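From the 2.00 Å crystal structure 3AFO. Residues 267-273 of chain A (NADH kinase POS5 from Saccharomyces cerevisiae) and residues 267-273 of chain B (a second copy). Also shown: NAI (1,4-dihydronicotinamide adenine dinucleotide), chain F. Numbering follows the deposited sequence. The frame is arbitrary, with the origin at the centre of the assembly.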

ATOM      1  N   ARG A 267      12.624   5.423   2.528  1.00 17.92           N
ATOM      2  CA  ARG A 267      13.069   4.688   3.717  1.00 18.72           C
ATOM      3  C   ARG A 267      12.206   5.087   4.883  1.00 18.26           C
ATOM      4  O   ARG A 267      12.633   5.819   5.779  1.00 17.38           O
ATOM      5  CB  ARG A 267      14.520   5.004   4.074  1.00 19.49           C
ATOM      6  CG  ARG A 267      15.540   4.483   3.103  1.00 22.31           C
ATOM      7  CD  ARG A 267      15.431   2.978   2.912  1.00 25.90           C
ATOM      8  NE  ARG A 267      15.706   2.201   4.116  1.00 26.77           N
ATOM      9  CZ  ARG A 267      15.264   0.957   4.312  1.00 28.58           C
ATOM     10  NH1 ARG A 267      14.499   0.361   3.405  1.00 27.66           N
ATOM     11  NH2 ARG A 267      15.565   0.312   5.431  1.00 28.74           N
ATOM     12  N   SER A 268      10.968   4.627   4.849  1.00 17.94           N
ATOM     13  CA  SER A 268      10.015   4.976   5.881  1.00 18.24           C
ATOM     14  C   SER A 268       8.872   3.985   5.748  1.00 18.04           C
ATOM     15  O   SER A 268       8.617   3.476   4.660  1.00 17.67           O
ATOM     16  CB  SER A 268       9.493   6.405   5.685  1.00 18.19           C
ATOM     17  OG  SER A 268       8.566   6.764   6.698  1.00 19.31           O
ATOM     18  N   LEU A 269       8.200   3.713   6.858  1.00 18.17           N
ATOM     19  CA  LEU A 269       6.967   2.932   6.820  1.00 18.32           C
ATOM     20  C   LEU A 269       5.743   3.840   6.775  1.00 18.68           C
ATOM     21  O   LEU A 269       4.622   3.366   6.593  1.00 20.10           O
ATOM     22  CB  LEU A 269       6.905   2.005   8.032  1.00 18.40           C
ATOM     23  CG  LEU A 269       7.880   0.816   8.030  1.00 18.20           C
ATOM     24  CD1 LEU A 269       7.766   0.061   9.358  1.00 19.37           C
ATOM     25  CD2 LEU A 269       7.627  -0.134   6.845  1.00 17.47           C
ATOM     26  N   SER A 270       5.945   5.146   6.915  1.00 18.07           N
ATOM     27  CA  SER A 270       4.810   6.045   7.158  1.00 17.06           C
ATOM     28  C   SER A 270       4.676   7.252   6.229  1.00 16.66           C
ATOM     29  O   SER A 270       3.949   8.199   6.554  1.00 16.72           O
ATOM     30  CB  SER A 270       4.835   6.523   8.608  1.00 17.12           C
ATOM     31  OG  SER A 270       6.113   7.042   8.962  1.00 16.53           O
ATOM     32  N   PHE A 271       5.370   7.245   5.091  1.00 15.78           N
ATOM     33  CA  PHE A 271       5.209   8.332   4.113  1.00 15.10           C
ATOM     34  C   PHE A 271       4.029   7.999   3.211  1.00 14.92           C
ATOM     35  O   PHE A 271       4.197   7.564   2.063  1.00 15.29           O
ATOM     36  CB  PHE A 271       6.488   8.580   3.289  1.00 14.87           C
ATOM     37  CG  PHE A 271       6.518   9.928   2.566  1.00 14.76           C
ATOM     38  CD1 PHE A 271       7.735  10.588   2.359  1.00 14.85           C
ATOM     39  CD2 PHE A 271       5.358  10.519   2.077  1.00 13.46           C
ATOM     40  CE1 PHE A 271       7.776  11.829   1.688  1.00 14.77           C
ATOM     41  CE2 PHE A 271       5.386  11.757   1.402  1.00 14.91           C
ATOM     42  CZ  PHE A 271       6.593  12.406   1.209  1.00 16.13           C
ATOM     43  N   ARG A 272       2.825   8.185   3.752  1.00 14.73           N
ATOM     44  CA  ARG A 272       1.599   7.977   2.990  1.00 14.06           C
ATOM     45  C   ARG A 272       1.501   9.120   1.979  1.00 14.04           C
ATOM     46  O   ARG A 272       1.778  10.260   2.335  1.00 14.22           O
ATOM     47  CB  ARG A 272       0.385   8.018   3.946  1.00 14.17           C
ATOM     48  CG  ARG A 272      -0.973   7.600   3.329  1.00 12.88           C
ATOM     49  CD  ARG A 272      -1.004   6.112   2.939  1.00 13.45           C
ATOM     50  NE  ARG A 272      -0.916   5.202   4.092  1.00 15.04           N
ATOM     51  CZ  ARG A 272      -1.966   4.779   4.805  1.00 16.10           C
ATOM     52  NH1 ARG A 272      -3.190   5.197   4.511  1.00 12.75           N
ATOM     53  NH2 ARG A 272      -1.799   3.935   5.822  1.00 16.59           N
ATOM     54  N   PRO A 273       1.093   8.834   0.724  1.00 14.25           N
ATOM     55  CA  PRO A 273       0.998   9.917  -0.268  1.00 14.79           C
ATOM     56  C   PRO A 273       0.088  11.053   0.203  1.00 14.86           C
ATOM     57  O   PRO A 273      -0.908  10.799   0.897  1.00 14.97           O
ATOM     58  CB  PRO A 273       0.397   9.215  -1.499  1.00 14.59           C
ATOM     59  CG  PRO A 273       0.792   7.774  -1.341  1.00 15.40           C
ATOM     60  CD  PRO A 273       0.700   7.530   0.152  1.00 14.45           C
TER
ATOM     61  N   ARG B 267      -5.427   1.576  12.777  1.00 17.92           N
ATOM     62  CA  ARG B 267      -5.173   2.991  13.072  1.00 18.72           C
ATOM     63  C   ARG B 267      -3.690   3.194  13.225  1.00 18.26           C
ATOM     64  O   ARG B 267      -3.176   3.378  14.330  1.00 17.38           O
ATOM     65  CB  ARG B 267      -5.845   3.432  14.371  1.00 19.49           C
ATOM     66  CG  ARG B 267      -7.345   3.486  14.322  1.00 22.31           C
ATOM     67  CD  ARG B 267      -7.848   4.396  13.212  1.00 25.90           C
ATOM     68  NE  ARG B 267      -7.480   5.798  13.375  1.00 26.77           N
ATOM     69  CZ  ARG B 267      -7.420   6.671  12.367  1.00 28.58           C
ATOM     70  NH1 ARG B 267      -7.667   6.283  11.122  1.00 27.66           N
ATOM     71  NH2 ARG B 267      -7.086   7.934  12.598  1.00 28.74           N
ATOM     72  N   SER B 268      -2.995   3.126  12.103  1.00 17.94           N
ATOM     73  CA  SER B 268      -1.554   3.252  12.110  1.00 18.24           C
ATOM     74  C   SER B 268      -1.150   3.525  10.672  1.00 18.04           C
ATOM     75  O   SER B 268      -1.843   3.112   9.745  1.00 17.67           O
ATOM     76  CB  SER B 268      -0.892   1.959  12.603  1.00 18.19           C
ATOM     77  OG  SER B 268       0.522   2.073  12.626  1.00 19.31           O
ATOM     78  N   LEU B 269      -0.037   4.224  10.499  1.00 18.17           N
ATOM     79  CA  LEU B 269       0.554   4.381   9.173  1.00 18.32           C
ATOM     80  C   LEU B 269       1.644   3.343   8.931  1.00 18.68           C
ATOM     81  O   LEU B 269       2.155   3.225   7.817  1.00 20.10           O
ATOM     82  CB  LEU B 269       1.116   5.794   9.022  1.00 18.40           C
ATOM     83  CG  LEU B 269       0.083   6.927   8.902  1.00 18.20           C
ATOM     84  CD1 LEU B 269       0.808   8.277   8.873  1.00 19.37           C
ATOM     85  CD2 LEU B 269      -0.807   6.765   7.656  1.00 17.47           C
ATOM     86  N   SER B 270       1.989   2.569   9.955  1.00 18.07           N
ATOM     87  CA  SER B 270       3.203   1.747   9.880  1.00 17.06           C
ATOM     88  C   SER B 270       3.047   0.258  10.193  1.00 16.66           C
ATOM     89  O   SER B 270       4.048  -0.422  10.450  1.00 16.72           O
ATOM     90  CB  SER B 270       4.283   2.343  10.779  1.00 17.12           C
ATOM     91  OG  SER B 270       3.788   2.587  12.092  1.00 16.53           O
ATOM     92  N   PHE B 271       1.817  -0.255  10.192  1.00 15.78           N
ATOM     93  CA  PHE B 271       1.612  -1.698  10.392  1.00 15.10           C
ATOM     94  C   PHE B 271       1.734  -2.394   9.043  1.00 14.92           C
ATOM     95  O   PHE B 271       0.733  -2.770   8.419  1.00 15.29           O
ATOM     96  CB  PHE B 271       0.262  -2.017  11.063  1.00 14.87           C
ATOM     97  CG  PHE B 271       0.171  -3.424  11.657  1.00 14.76           C
ATOM     98  CD1 PHE B 271      -0.608  -3.656  12.797  1.00 14.85           C
ATOM     99  CD2 PHE B 271       0.828  -4.503  11.077  1.00 13.46           C
ATOM    100  CE1 PHE B 271      -0.703  -4.951  13.350  1.00 14.77           C
ATOM    101  CE2 PHE B 271       0.737  -5.802  11.619  1.00 14.91           C
ATOM    102  CZ  PHE B 271      -0.028  -6.022  12.751  1.00 16.13           C
ATOM    103  N   ARG B 272       2.977  -2.542   8.586  1.00 14.73           N
ATOM    104  CA  ARG B 272       3.261  -3.251   7.343  1.00 14.06           C
ATOM    105  C   ARG B 272       3.007  -4.736   7.607  1.00 14.04           C
ATOM    106  O   ARG B 272       3.393  -5.232   8.661  1.00 14.22           O
ATOM    107  CB  ARG B 272       4.740  -3.034   6.952  1.00 14.17           C
ATOM    108  CG  ARG B 272       5.147  -3.541   5.546  1.00 12.88           C
ATOM    109  CD  ARG B 272       4.465  -2.747   4.419  1.00 13.45           C
ATOM    110  NE  ARG B 272       4.888  -1.340   4.354  1.00 15.04           N
ATOM    111  CZ  ARG B 272       5.955  -0.900   3.677  1.00 16.10           C
ATOM    112  NH1 ARG B 272       6.733  -1.752   3.022  1.00 12.75           N
ATOM    113  NH2 ARG B 272       6.254   0.398   3.652  1.00 16.59           N
ATOM    114  N   PRO B 273       2.378  -5.459   6.656  1.00 14.25           N
ATOM    115  CA  PRO B 273       2.117  -6.888   6.891  1.00 14.79           C
ATOM    116  C   PRO B 273       3.397  -7.664   7.207  1.00 14.86           C
ATOM    117  O   PRO B 273       4.465  -7.340   6.666  1.00 14.97           O
ATOM    118  CB  PRO B 273       1.511  -7.359   5.556  1.00 14.59           C
ATOM    119  CG  PRO B 273       0.909  -6.119   4.958  1.00 15.40           C
ATOM    120  CD  PRO B 273       1.881  -5.020   5.336  1.00 14.45           C
TER
HETATM  121  PA  NAI F1001      23.403   2.616   1.861  1.00 36.35           P
HETATM  122  O1A NAI F1001      24.091   3.369   2.948  1.00 37.53           O
HETATM  123  O2A NAI F1001      23.329   3.395   0.458  1.00 36.25           O
HETATM  124  O5B NAI F1001      21.878   2.431   2.067  1.00 36.00           O
HETATM  125  C5B NAI F1001      21.442   1.519   2.945  1.00 32.70           C
HETATM  126  C4B NAI F1001      20.351   2.124   3.759  1.00 29.89           C
HETATM  127  O4B NAI F1001      19.560   0.947   3.932  1.00 27.67           O
HETATM  128  C3B NAI F1001      21.014   2.435   5.095  1.00 28.59           C
HETATM  129  O3B NAI F1001      20.112   3.232   5.870  1.00 28.81           O
HETATM  130  C2B NAI F1001      21.161   1.028   5.670  1.00 27.85           C
HETATM  131  O2B NAI F1001      21.263   1.027   7.094  1.00 31.14           O
HETATM  132  C1B NAI F1001      19.824   0.421   5.256  1.00 26.94           C
HETATM  133  N9A NAI F1001      19.865  -1.052   5.134  1.00 26.06           N
HETATM  134  C8A NAI F1001      20.773  -1.778   4.461  1.00 26.48           C
HETATM  135  N7A NAI F1001      20.484  -3.070   4.599  1.00 25.74           N
HETATM  136  C5A NAI F1001      19.384  -3.163   5.353  1.00 24.17           C
HETATM  137  C6A NAI F1001      18.615  -4.222   5.813  1.00 22.34           C
HETATM  138  N6A NAI F1001      18.919  -5.499   5.513  1.00 19.86           N
HETATM  139  N1A NAI F1001      17.542  -3.944   6.573  1.00 20.66           N
HETATM  140  C2A NAI F1001      17.202  -2.700   6.881  1.00 22.65           C
HETATM  141  N3A NAI F1001      17.906  -1.665   6.457  1.00 22.91           N
HETATM  142  C4A NAI F1001      18.994  -1.873   5.690  1.00 24.80           C
HETATM  143  O3  NAI F1001      24.151   1.196   1.445  1.00 32.83           O
HETATM  144  PN  NAI F1001      24.438  -0.054   2.405  1.00 29.57           P
HETATM  145  O1N NAI F1001      24.355   0.361   3.827  1.00 30.72           O
HETATM  146  O2N NAI F1001      25.667  -0.673   1.866  1.00 29.76           O
HETATM  147  O5D NAI F1001      23.178  -1.039   2.094  1.00 27.14           O
HETATM  148  C5D NAI F1001      22.920  -1.474   0.740  1.00 24.31           C
HETATM  149  C4D NAI F1001      21.404  -1.567   0.515  1.00 22.12           C
HETATM  150  O4D NAI F1001      20.909  -0.254   0.218  1.00 20.84           O
HETATM  151  C3D NAI F1001      21.009  -2.343  -0.742  1.00 20.98           C
HETATM  152  O3D NAI F1001      21.076  -3.751  -0.486  1.00 21.71           O
HETATM  153  C2D NAI F1001      19.548  -1.888  -0.922  1.00 19.57           C
HETATM  154  O2D NAI F1001      18.643  -2.798  -0.262  1.00 18.22           O
HETATM  155  C1D NAI F1001      19.530  -0.515  -0.194  1.00 19.03           C
HETATM  156  N1N NAI F1001      18.967   0.467  -1.150  1.00 18.30           N
HETATM  157  C2N NAI F1001      17.724   1.037  -0.831  1.00 16.92           C
HETATM  158  C3N NAI F1001      17.116   1.948  -1.683  1.00 16.11           C
HETATM  159  C7N NAI F1001      15.754   2.534  -1.262  1.00 16.10           C
HETATM  160  O7N NAI F1001      15.138   3.348  -1.956  1.00 17.88           O
HETATM  161  N7N NAI F1001      15.306   2.056  -0.111  1.00 14.10           N
HETATM  162  C4N NAI F1001      17.741   2.298  -2.889  1.00 18.59           C
HETATM  163  C5N NAI F1001      18.989   1.728  -3.224  1.00 17.60           C
HETATM  164  C6N NAI F1001      19.601   0.817  -2.365  1.00 15.70           C
HETATM  165  O   HOH W   1       7.987   2.461   2.086  1.00 23.86           O
HETATM  166  O   HOH W   2       3.563   0.647   6.349  1.00 27.73           O
HETATM  167  O   HOH W   3       3.898   2.685   3.666  1.00 43.97           O
HETATM  168  O   HOH W   4      -3.405   1.995   7.657  1.00 23.86           O
HETATM  169  O   HOH W   5       1.909   4.674   5.285  1.00 27.73           O
HETATM  170  O   HOH W   6       0.526   1.617   5.740  1.00 43.97           O

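Two carbonyl oxygens meet at the centre of this contact. A:Leu269 O lies 2.8 Å from B:Leu269 O. Both are acceptors, so this is not a hydrogen bond. An exact two-fold axis relates the copies, and it brings each oxygen against its own symmetry mate.

No direct hydrogen bond crosses between the stretches. Water carries the polar link instead. Water 2 donates to A:Leu269 O (2.9 Å) and accepts from B:Arg272 NE (3.1 Å). Water 3 donates to the same A:Leu269 O (3.1 Å) and accepts from B:Arg272 NH2 (3.3 Å). Each of the paired carbonyls therefore has proton donors of its own. Waters 5 and 6 repeat the pattern between B:Leu269 O and A:Arg272. A further water, water 1, lies 2.8 Å from A:Ser268 O, within hydrogen-bonding reach, and accepts from B:Arg272 NH2 (3.1 Å). It spans a pair that stands 4.0 Å apart, A:Ser268 O and B:Arg272 NH2. Water 4 does the same on the symmetric side.

The leucines provide the largest buried areas. A:Leu269 points toward the other stretch, with chi1 m and chi2 t. Its CD2 sits over one face of the B:Arg272 guanidinium, 3.5 Å from B:Arg272 NH2. The face is thus covered by a methyl group, while NE and NH2 still reach water. A:Leu269 CB also packs against B:Ser270 CB at 3.8 Å.

Within each stretch, a hydrogen bond links the two serines. A:Ser270 N donates to A:Ser268 OG (3.1 Å, 165°). The backbone bond from A:Arg272 N to A:Ser270 O (3.0 Å) is weak. A:Phe271 points away and takes no part in the contact.

A:Arg267 does not reach the other stretch. It lies against NAI instead: A:Arg267 CD is 3.2 Å from NAI N7N, and NAI O4B sits over one face of its guanidinium.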